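Local coordinates for protein calmodulin, putative (Toxoplasma gondii, PDB 6TJ6) that probably binds calcium through EF-hand helix-loop-helix motifs, as a calmodulin-like protein made of two lobes that packs against the chain of another protein, at residues 67-75 / 126-134; 6-14 / 51-60. All coordinates share one frame; numbering follows the deposited sequence.

How the contacts relate
From the N terminus, helix 7-15 enters the first EF-hand, and the chain runs through strand 22-24 and helices 26-34 and 41-46 before strand 50-52 and helix 53-64 return to it. Contact 2 (6-14 with 51-60) closes this loop, bringing together the first and last helices of the N-terminal half. Helix 69-78 follows directly, and contact 1 (67-75 with 126-134) closes a second loop of 50 residues in the same way. The two loops therefore lie in series, neither nested nor crossed. The centres of the two contacts are about 20 Å apart, yet they touch where Arg7 NH2 packs 3.3 Å from Leu134 O, joining the two halves.

Contact 1: 67-75 / 126-134; sequences YNPEEELIK and YANFVKMLL
Ile74 reaches across to Tyr126, Ala127 and Val130 with three different carbons. Its CD1 lies 3.9 Å from Ala127 CA, its CG1 faces Val130 CB, and its CG2 meets the edge of the Tyr126 ring, in plane, at 3.9 Å from CE1. The split follows from chi1 of -66°, which sets CG1 beside the backbone N and CG2 beside the carbonyl carbon. Next to Ile74 in the chain, Leu73 puts CB 3.9 Å from Val130 CG1; at the start of helix 69-78, Pro69 CB meets Leu134 CD1 at 3.7 Å. On the flank, the extended Glu70 side chain brings OE2 to 3.2 Å from Lys131 CG, while Lys131 NZ stays 4.4 Å from Glu70 OE2, beyond salt-bridge range, so that any attraction is probably modest. Further out, Asn68 caps helix 69-78 by a weak bond from Glu70 N to its OD1. The Tyr126 ring is held beyond the contact: its hydroxyl hydrogen-bonds Asp81, and Phe77 lies nearly parallel to it. With segment axes 9.6 Å apart and running at 146°, roughly antiparallel, this is the pairing of first and last helices expected in a lobe built from two EF-hands.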
loop_
_atom_site.group_PDB
_atom_site.type_symbol
_atom_site.label_atom_id
_atom_site.label_comp_id
_atom_site.label_asym_id
_atom_site.label_seq_id
_atom_site.Cartn_x
_atom_site.Cartn_y
_atom_site.Cartn_z
ATOM N N TYR A 67 -19.346 -5.645 -17.253
ATOM C CA TYR A 67 -19.369 -4.201 -17.035
ATOM C C TYR A 67 -17.998 -3.647 -17.388
ATOM O O TYR A 67 -17.009 -3.983 -16.728
ATOM C CB TYR A 67 -19.729 -3.889 -15.577
ATOM C CG TYR A 67 -19.904 -2.423 -15.219
ATOM C CD1 TYR A 67 -18.806 -1.605 -14.981
ATOM C CD2 TYR A 67 -21.171 -1.877 -15.067
ATOM C CE1 TYR A 67 -18.968 -0.277 -14.636
ATOM C CE2 TYR A 67 -21.342 -0.553 -14.721
ATOM C CZ TYR A 67 -20.238 0.242 -14.506
ATOM O OH TYR A 67 -20.406 1.561 -14.161
ATOM N N ASN A 68 -17.933 -2.810 -18.423
ATOM C CA ASN A 68 -16.673 -2.205 -18.827
ATOM C C ASN A 68 -16.572 -0.809 -18.233
ATOM O O ASN A 68 -17.320 0.087 -18.653
ATOM C CB ASN A 68 -16.559 -2.149 -20.350
ATOM C CG ASN A 68 -15.195 -1.665 -20.819
ATOM O OD1 ASN A 68 -14.301 -1.403 -20.013
ATOM N ND2 ASN A 68 -15.029 -1.558 -22.131
ATOM N N PRO A 69 -15.674 -0.576 -17.269
ATOM C CA PRO A 69 -15.596 0.757 -16.641
ATOM C C PRO A 69 -15.367 1.900 -17.615
ATOM O O PRO A 69 -16.018 2.945 -17.496
ATOM C CB PRO A 69 -14.422 0.599 -15.665
ATOM C CG PRO A 69 -14.407 -0.848 -15.333
ATOM C CD PRO A 69 -14.802 -1.554 -16.601
ATOM N N GLU A 70 -14.450 1.738 -18.570
ATOM C CA GLU A 70 -14.142 2.823 -19.499
ATOM C C GLU A 70 -15.388 3.272 -20.253
ATOM O O GLU A 70 -15.709 4.468 -20.300
ATOM C CB GLU A 70 -13.053 2.371 -20.473
ATOM C CG GLU A 70 -12.671 3.410 -21.512
ATOM C CD GLU A 70 -11.545 2.947 -22.417
ATOM O OE1 GLU A 70 -11.748 1.977 -23.178
ATOM O OE2 GLU A 70 -10.452 3.548 -22.362
ATOM N N GLU A 71 -16.113 2.316 -20.837
ATOM C CA GLU A 71 -17.268 2.662 -21.654
ATOM C C GLU A 71 -18.406 3.211 -20.803
ATOM O O GLU A 71 -19.085 4.156 -21.214
ATOM C CB GLU A 71 -17.719 1.444 -22.457
ATOM C CG GLU A 71 -16.653 0.946 -23.423
ATOM C CD GLU A 71 -17.078 -0.280 -24.209
ATOM O OE1 GLU A 71 -16.361 -0.646 -25.166
ATOM O OE2 GLU A 71 -18.121 -0.880 -23.875
ATOM N N GLU A 72 -18.617 2.651 -19.607
ATOM C CA GLU A 72 -19.677 3.162 -18.740
ATOM C C GLU A 72 -19.373 4.580 -18.260
ATOM O O GLU A 72 -20.279 5.413 -18.157
ATOM C CB GLU A 72 -19.884 2.220 -17.550
ATOM C CG GLU A 72 -20.348 0.818 -17.932
ATOM C CD GLU A 72 -21.809 0.760 -18.347
ATOM O OE1 GLU A 72 -22.502 1.796 -18.258
ATOM O OE2 GLU A 72 -22.268 -0.326 -18.758
ATOM N N LEU A 73 -18.102 4.880 -17.983
ATOM C CA LEU A 73 -17.733 6.221 -17.535
ATOM C C LEU A 73 -17.863 7.235 -18.665
ATOM O O LEU A 73 -18.379 8.344 -18.466
ATOM C CB LEU A 73 -16.307 6.215 -16.980
ATOM C CG LEU A 73 -16.123 6.004 -15.475
ATOM C CD1 LEU A 73 -16.639 7.196 -14.692
ATOM C CD2 LEU A 73 -16.815 4.739 -15.021
ATOM N N ILE A 74 -17.383 6.881 -19.860
ATOM C CA ILE A 74 -17.554 7.766 -21.009
ATOM C C ILE A 74 -19.037 7.956 -21.309
ATOM O O ILE A 74 -19.478 9.050 -21.687
ATOM C CB ILE A 74 -16.778 7.217 -22.221
ATOM C CG1 ILE A 74 -15.272 7.268 -21.950
ATOM C CG2 ILE A 74 -17.109 7.999 -23.481
ATOM C CD1 ILE A 74 -14.424 6.719 -23.081
ATOM N N LYS A 75 -19.838 6.907 -21.095
ATOM C CA LYS A 75 -21.279 6.990 -21.302
ATOM C C LYS A 75 -21.933 7.926 -20.295
ATOM O O LYS A 75 -22.858 8.669 -20.639
ATOM C CB LYS A 75 -21.882 5.586 -21.210
ATOM C CG LYS A 75 -23.305 5.459 -21.716
ATOM C CD LYS A 75 -23.629 4.002 -22.026
ATOM C CE LYS A 75 -24.485 3.363 -20.944
ATOM N NZ LYS A 75 -25.920 3.737 -21.093
ATOM N N TYR A 126 -13.081 14.314 -21.502
ATOM C CA TYR A 126 -13.542 13.153 -20.735
ATOM C C TYR A 126 -13.170 11.779 -21.297
ATOM O O TYR A 126 -12.789 10.897 -20.523
ATOM C CB TYR A 126 -15.056 13.240 -20.473
ATOM C CG TYR A 126 -16.024 13.151 -21.639
ATOM C CD1 TYR A 126 -16.356 11.927 -22.206
ATOM C CD2 TYR A 126 -16.675 14.284 -22.109
ATOM C CE1 TYR A 126 -17.267 11.842 -23.245
ATOM C CE2 TYR A 126 -17.590 14.206 -23.144
ATOM C CZ TYR A 126 -17.880 12.983 -23.711
ATOM O OH TYR A 126 -18.787 12.899 -24.743
ATOM N N ALA A 127 -13.269 11.559 -22.609
ATOM C CA ALA A 127 -12.773 10.304 -23.169
ATOM C C ALA A 127 -11.277 10.159 -22.913
ATOM O O ALA A 127 -10.825 9.189 -22.291
ATOM C CB ALA A 127 -13.078 10.230 -24.665
ATOM N N ASN A 128 -10.493 11.136 -23.379
ATOM C CA ASN A 128 -9.069 11.175 -23.063
ATOM C C ASN A 128 -8.843 11.174 -21.556
ATOM O O ASN A 128 -7.908 10.536 -21.059
ATOM C CB ASN A 128 -8.436 12.412 -23.702
ATOM C CG ASN A 128 -6.923 12.345 -23.742
ATOM O OD1 ASN A 128 -6.337 11.263 -23.775
ATOM N ND2 ASN A 128 -6.280 13.507 -23.747
ATOM N N PHE A 129 -9.709 11.864 -20.814
ATOM C CA PHE A 129 -9.558 11.951 -19.364
ATOM C C PHE A 129 -9.818 10.602 -18.699
ATOM O O PHE A 129 -9.019 10.143 -17.872
ATOM C CB PHE A 129 -10.494 13.035 -18.826
ATOM C CG PHE A 129 -10.693 12.998 -17.342
ATOM C CD1 PHE A 129 -9.648 13.280 -16.476
ATOM C CD2 PHE A 129 -11.941 12.712 -16.812
ATOM C CE1 PHE A 129 -9.842 13.257 -15.104
ATOM C CE2 PHE A 129 -12.140 12.688 -15.445
ATOM C CZ PHE A 129 -11.090 12.960 -14.589
ATOM N N VAL A 130 -10.920 9.940 -19.058
ATOM C CA VAL A 130 -11.216 8.630 -18.480
ATOM C C VAL A 130 -10.125 7.627 -18.843
ATOM O O VAL A 130 -9.716 6.806 -18.010
ATOM C CB VAL A 130 -12.611 8.148 -18.920
ATOM C CG1 VAL A 130 -12.792 6.670 -18.614
ATOM C CG2 VAL A 130 -13.691 8.961 -18.221
ATOM N N LYS A 131 -9.624 7.686 -20.081
ATOM C CA LYS A 131 -8.531 6.800 -20.475
ATOM C C LYS A 131 -7.297 7.045 -19.615
ATOM O O LYS A 131 -6.850 6.157 -18.879
ATOM C CB LYS A 131 -8.199 6.985 -21.958
ATOM C CG LYS A 131 -9.281 6.518 -22.916
ATOM C CD LYS A 131 -8.737 6.451 -24.333
ATOM C CE LYS A 131 -9.730 6.995 -25.351
ATOM N NZ LYS A 131 -10.467 5.916 -26.065
ATOM N N MET A 132 -6.739 8.261 -19.677
ATOM C CA MET A 132 -5.561 8.595 -18.877
ATOM C C MET A 132 -5.841 8.614 -17.369
ATOM O O MET A 132 -4.959 9.012 -16.597
ATOM N N LEU A 133 -7.045 8.229 -16.948
ATOM C CA LEU A 133 -7.341 7.956 -15.546
ATOM C C LEU A 133 -7.336 6.470 -15.209
ATOM O O LEU A 133 -6.852 6.089 -14.139
ATOM C CB LEU A 133 -8.702 8.561 -15.175
ATOM C CG LEU A 133 -9.254 8.352 -13.762
ATOM C CD1 LEU A 133 -9.926 9.623 -13.269
ATOM C CD2 LEU A 133 -10.239 7.191 -13.719
ATOM N N LEU A 134 -7.855 5.616 -16.091
ATOM C CA LEU A 134 -8.083 4.211 -15.765
ATOM C C LEU A 134 -6.874 3.311 -16.011
ATOM O O LEU A 134 -7.003 2.089 -15.886
ATOM C CB LEU A 134 -9.280 3.669 -16.549
ATOM C CG LEU A 134 -10.648 3.775 -15.873
ATOM C CD1 LEU A 134 -11.657 2.883 -16.576
ATOM C CD2 LEU A 134 -10.549 3.420 -14.397
#

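Contact 2: 6-14 / 51-60; sequences PRVREAFAL and MAWPDFEAWM
Phe12 turns CG anti to the backbone N (chi1 -169°), which carries its ring between helix 7-15 and helix 53-64; Trp53 takes the same first torsion, but its indole lies along the flank and reaches back to Val8 and Arg9. The edge of the Trp53 six-membered ring points at the face of Phe12 in an offset edge-to-face pair, centroids 5.8 Å apart. Trp53 CA adds a CH-pi contact over a Phe12 face, 4.0 Å from the ring centroid, while Met51 O lies at that ring's edge, 3.6 Å from Phe12 CE1. Phe56 completes the aromatic cluster: its ring is inclined at 43° to Phe12, and its CB sits 3.6 Å from Phe12 CD1. One turn back along helix 7-15, Val8 CG1 touches Phe56 CE2 at 3.6 Å and also packs on Met60 CB. Arg9 lies over one face of the Trp53 indole, its guanidinium tilted; Glu57 CB takes the opposite face. The 3.1 Å approach of Arg9 NH1 to Trp53 NE1 sets two donors side by side and is no hydrogen bond. At the start of helix 53-64, Asp55 OD2 accepts from Ala52 N. Ala52 also packs on Glu22, a calcium-binding residue of this protein, though no calcium is bound to this chain here. The aromatic packing, between helices 137° apart in direction, is consistent with the core of a lobe in which a second, EF-hand-like helix-loop-helix pairs with the first.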
loop_
_atom_site.group_PDB
_atom_site.type_symbol
_atom_site.label_atom_id
_atom_site.label_comp_id
_atom_site.label_asym_id
_atom_site.label_seq_id
_atom_site.Cartn_x
_atom_site.Cartn_y
_atom_site.Cartn_z
ATOM N N PRO A 6 -1.852 -4.561 -9.982
ATOM C CA PRO A 6 -3.206 -4.708 -10.534
ATOM C C PRO A 6 -4.229 -3.912 -9.736
ATOM O O PRO A 6 -4.138 -3.790 -8.513
ATOM C CB PRO A 6 -3.459 -6.216 -10.444
ATOM C CG PRO A 6 -2.095 -6.812 -10.569
ATOM C CD PRO A 6 -1.171 -5.860 -9.846
ATOM N N ARG A 7 -5.225 -3.381 -10.451
ATOM C CA ARG A 7 -6.070 -2.328 -9.895
ATOM C C ARG A 7 -6.971 -2.842 -8.774
ATOM O O ARG A 7 -7.144 -2.162 -7.756
ATOM C CB ARG A 7 -6.896 -1.689 -11.013
ATOM C CG ARG A 7 -7.652 -0.441 -10.596
ATOM C CD ARG A 7 -8.227 0.303 -11.798
ATOM N NE ARG A 7 -7.207 1.039 -12.541
ATOM C CZ ARG A 7 -6.714 2.214 -12.164
ATOM N NH1 ARG A 7 -7.141 2.786 -11.045
ATOM N NH2 ARG A 7 -5.790 2.818 -12.897
ATOM N N VAL A 8 -7.550 -4.035 -8.933
ATOM C CA VAL A 8 -8.508 -4.533 -7.945
ATOM C C VAL A 8 -7.805 -4.868 -6.633
ATOM O O VAL A 8 -8.272 -4.504 -5.542
ATOM C CB VAL A 8 -9.269 -5.749 -8.508
ATOM C CG1 VAL A 8 -10.051 -6.451 -7.412
ATOM C CG2 VAL A 8 -10.196 -5.321 -9.640
ATOM N N ARG A 9 -6.675 -5.576 -6.720
ATOM C CA ARG A 9 -5.917 -5.923 -5.521
ATOM C C ARG A 9 -5.434 -4.674 -4.796
ATOM O O ARG A 9 -5.511 -4.587 -3.559
ATOM C CB ARG A 9 -4.739 -6.825 -5.903
ATOM C CG ARG A 9 -3.868 -7.264 -4.738
ATOM C CD ARG A 9 -2.894 -8.364 -5.149
ATOM N NE ARG A 9 -3.292 -9.674 -4.636
ATOM C CZ ARG A 9 -3.645 -10.704 -5.397
ATOM N NH1 ARG A 9 -3.992 -11.856 -4.837
ATOM N NH2 ARG A 9 -3.639 -10.590 -6.719
ATOM N N GLU A 10 -4.950 -3.686 -5.552
ATOM C CA GLU A 10 -4.524 -2.433 -4.943
ATOM C C GLU A 10 -5.692 -1.707 -4.290
ATOM O O GLU A 10 -5.533 -1.109 -3.224
ATOM C CB GLU A 10 -3.862 -1.538 -5.986
ATOM C CG GLU A 10 -3.183 -0.322 -5.389
ATOM C CD GLU A 10 -2.751 0.672 -6.440
ATOM O OE1 GLU A 10 -3.632 1.242 -7.118
ATOM O OE2 GLU A 10 -1.530 0.877 -6.591
ATOM N N ALA A 11 -6.872 -1.743 -4.914
ATOM C CA ALA A 11 -8.035 -1.098 -4.311
ATOM C C ALA A 11 -8.397 -1.752 -2.986
ATOM O O ALA A 11 -8.716 -1.060 -2.005
ATOM C CB ALA A 11 -9.219 -1.144 -5.276
ATOM N N PHE A 12 -8.347 -3.085 -2.936
ATOM C CA PHE A 12 -8.571 -3.773 -1.667
ATOM C C PHE A 12 -7.570 -3.308 -0.616
ATOM O O PHE A 12 -7.950 -2.953 0.507
ATOM C CB PHE A 12 -8.491 -5.290 -1.849
ATOM C CG PHE A 12 -8.973 -6.063 -0.649
ATOM C CD1 PHE A 12 -10.319 -6.350 -0.494
ATOM C CD2 PHE A 12 -8.084 -6.484 0.330
ATOM C CE1 PHE A 12 -10.773 -7.048 0.612
ATOM C CE2 PHE A 12 -8.530 -7.186 1.441
ATOM C CZ PHE A 12 -9.877 -7.468 1.583
ATOM N N ALA A 13 -6.283 -3.287 -0.972
ATOM C CA ALA A 13 -5.262 -2.861 -0.014
ATOM C C ALA A 13 -5.467 -1.416 0.433
ATOM O O ALA A 13 -5.184 -1.077 1.589
ATOM C CB ALA A 13 -3.869 -3.038 -0.615
ATOM N N LEU A 14 -5.969 -0.560 -0.457
ATOM C CA LEU A 14 -6.091 0.861 -0.150
ATOM C C LEU A 14 -7.309 1.167 0.704
ATOM O O LEU A 14 -7.281 2.126 1.482
ATOM C CB LEU A 14 -6.150 1.681 -1.440
ATOM C CG LEU A 14 -4.868 1.750 -2.273
ATOM C CD1 LEU A 14 -5.119 2.448 -3.602
ATOM C CD2 LEU A 14 -3.765 2.439 -1.497
ATOM N N MET A 51 -16.096 -8.188 3.334
ATOM C CA MET A 51 -15.434 -9.031 2.348
ATOM C C MET A 51 -13.955 -9.150 2.682
ATOM O O MET A 51 -13.283 -8.138 2.904
ATOM C CB MET A 51 -15.586 -8.468 0.930
ATOM C CG MET A 51 -16.948 -8.644 0.288
ATOM S SD MET A 51 -16.847 -8.238 -1.468
ATOM C CE MET A 51 -18.574 -8.148 -1.917
ATOM N N ALA A 52 -13.456 -10.381 2.711
ATOM C CA ALA A 52 -12.024 -10.614 2.630
ATOM C C ALA A 52 -11.599 -10.589 1.162
ATOM O O ALA A 52 -12.426 -10.462 0.254
ATOM C CB ALA A 52 -11.660 -11.936 3.304
ATOM N N TRP A 53 -10.294 -10.709 0.914
ATOM C CA TRP A 53 -9.787 -10.612 -0.456
ATOM C C TRP A 53 -10.414 -11.608 -1.426
ATOM O O TRP A 53 -10.758 -11.199 -2.546
ATOM C CB TRP A 53 -8.260 -10.761 -0.480
ATOM C CG TRP A 53 -7.746 -11.032 -1.869
ATOM C CD1 TRP A 53 -7.150 -12.177 -2.321
ATOM C CD2 TRP A 53 -7.823 -10.150 -2.996
ATOM N NE1 TRP A 53 -6.834 -12.050 -3.654
ATOM C CE2 TRP A 53 -7.237 -10.816 -4.093
ATOM C CE3 TRP A 53 -8.322 -8.855 -3.182
ATOM C CZ2 TRP A 53 -7.136 -10.231 -5.356
ATOM C CZ3 TRP A 53 -8.224 -8.278 -4.437
ATOM C CH2 TRP A 53 -7.636 -8.966 -5.508
ATOM N N PRO A 54 -10.559 -12.901 -1.103
ATOM C CA PRO A 54 -11.216 -13.801 -2.069
ATOM C C PRO A 54 -12.603 -13.329 -2.469
ATOM O O PRO A 54 -12.936 -13.321 -3.665
ATOM C CB PRO A 54 -11.256 -15.140 -1.319
ATOM C CG PRO A 54 -10.100 -15.071 -0.380
ATOM C CD PRO A 54 -10.060 -13.641 0.072
ATOM N N ASP A 55 -13.411 -12.904 -1.492
ATOM C CA ASP A 55 -14.749 -12.395 -1.782
ATOM C C ASP A 55 -14.694 -11.197 -2.721
ATOM O O ASP A 55 -15.440 -11.134 -3.706
ATOM C CB ASP A 55 -15.459 -12.010 -0.481
ATOM C CG ASP A 55 -15.358 -13.083 0.579
ATOM O OD1 ASP A 55 -15.562 -14.269 0.249
ATOM O OD2 ASP A 55 -15.067 -12.737 1.746
ATOM N N PHE A 56 -13.818 -10.231 -2.425
ATOM C CA PHE A 56 -13.764 -9.005 -3.218
ATOM C C PHE A 56 -13.268 -9.282 -4.631
ATOM O O PHE A 56 -13.816 -8.744 -5.603
ATOM C CB PHE A 56 -12.870 -7.976 -2.525
ATOM C CG PHE A 56 -12.807 -6.646 -3.227
ATOM C CD1 PHE A 56 -13.894 -5.780 -3.200
ATOM C CD2 PHE A 56 -11.653 -6.250 -3.890
ATOM C CE1 PHE A 56 -13.844 -4.550 -3.833
ATOM C CE2 PHE A 56 -11.592 -5.020 -4.525
ATOM C CZ PHE A 56 -12.693 -4.166 -4.497
ATOM N N GLU A 57 -12.239 -10.122 -4.766
ATOM C CA GLU A 57 -11.725 -10.433 -6.093
ATOM C C GLU A 57 -12.764 -11.185 -6.914
ATOM O O GLU A 57 -12.920 -10.922 -8.109
ATOM C CB GLU A 57 -10.406 -11.216 -5.989
ATOM C CG GLU A 57 -10.507 -12.738 -5.933
ATOM C CD GLU A 57 -10.611 -13.371 -7.312
ATOM O OE1 GLU A 57 -10.111 -12.771 -8.287
ATOM O OE2 GLU A 57 -11.206 -14.462 -7.425
ATOM N N ALA A 58 -13.528 -12.083 -6.280
ATOM C CA ALA A 58 -14.574 -12.795 -7.008
ATOM C C ALA A 58 -15.698 -11.852 -7.428
ATOM O O ALA A 58 -16.153 -11.892 -8.581
ATOM C CB ALA A 58 -15.119 -13.942 -6.159
ATOM N N TRP A 59 -16.153 -10.994 -6.512
ATOM C CA TRP A 59 -17.204 -10.038 -6.846
ATOM C C TRP A 59 -16.783 -9.153 -8.012
ATOM O O TRP A 59 -17.533 -8.983 -8.981
ATOM C CB TRP A 59 -17.549 -9.180 -5.624
ATOM C CG TRP A 59 -18.846 -8.433 -5.764
ATOM C CD1 TRP A 59 -20.057 -8.799 -5.255
ATOM C CD2 TRP A 59 -19.061 -7.196 -6.462
ATOM N NE1 TRP A 59 -21.014 -7.866 -5.589
ATOM C CE2 TRP A 59 -20.427 -6.873 -6.329
ATOM C CE3 TRP A 59 -18.232 -6.331 -7.184
ATOM C CZ2 TRP A 59 -20.983 -5.723 -6.893
ATOM C CZ3 TRP A 59 -18.785 -5.190 -7.744
ATOM C CH2 TRP A 59 -20.147 -4.897 -7.595
ATOM N N MET A 60 -15.571 -8.593 -7.941
ATOM C CA MET A 60 -15.116 -7.679 -8.983
ATOM C C MET A 60 -14.870 -8.407 -10.299
ATOM O O MET A 60 -15.141 -7.855 -11.371
ATOM C CB MET A 60 -13.851 -6.949 -8.527
ATOM C CG MET A 60 -14.075 -5.973 -7.377
ATOM S SD MET A 60 -15.063 -4.538 -7.844
ATOM C CE MET A 60 -14.002 -3.779 -9.073
#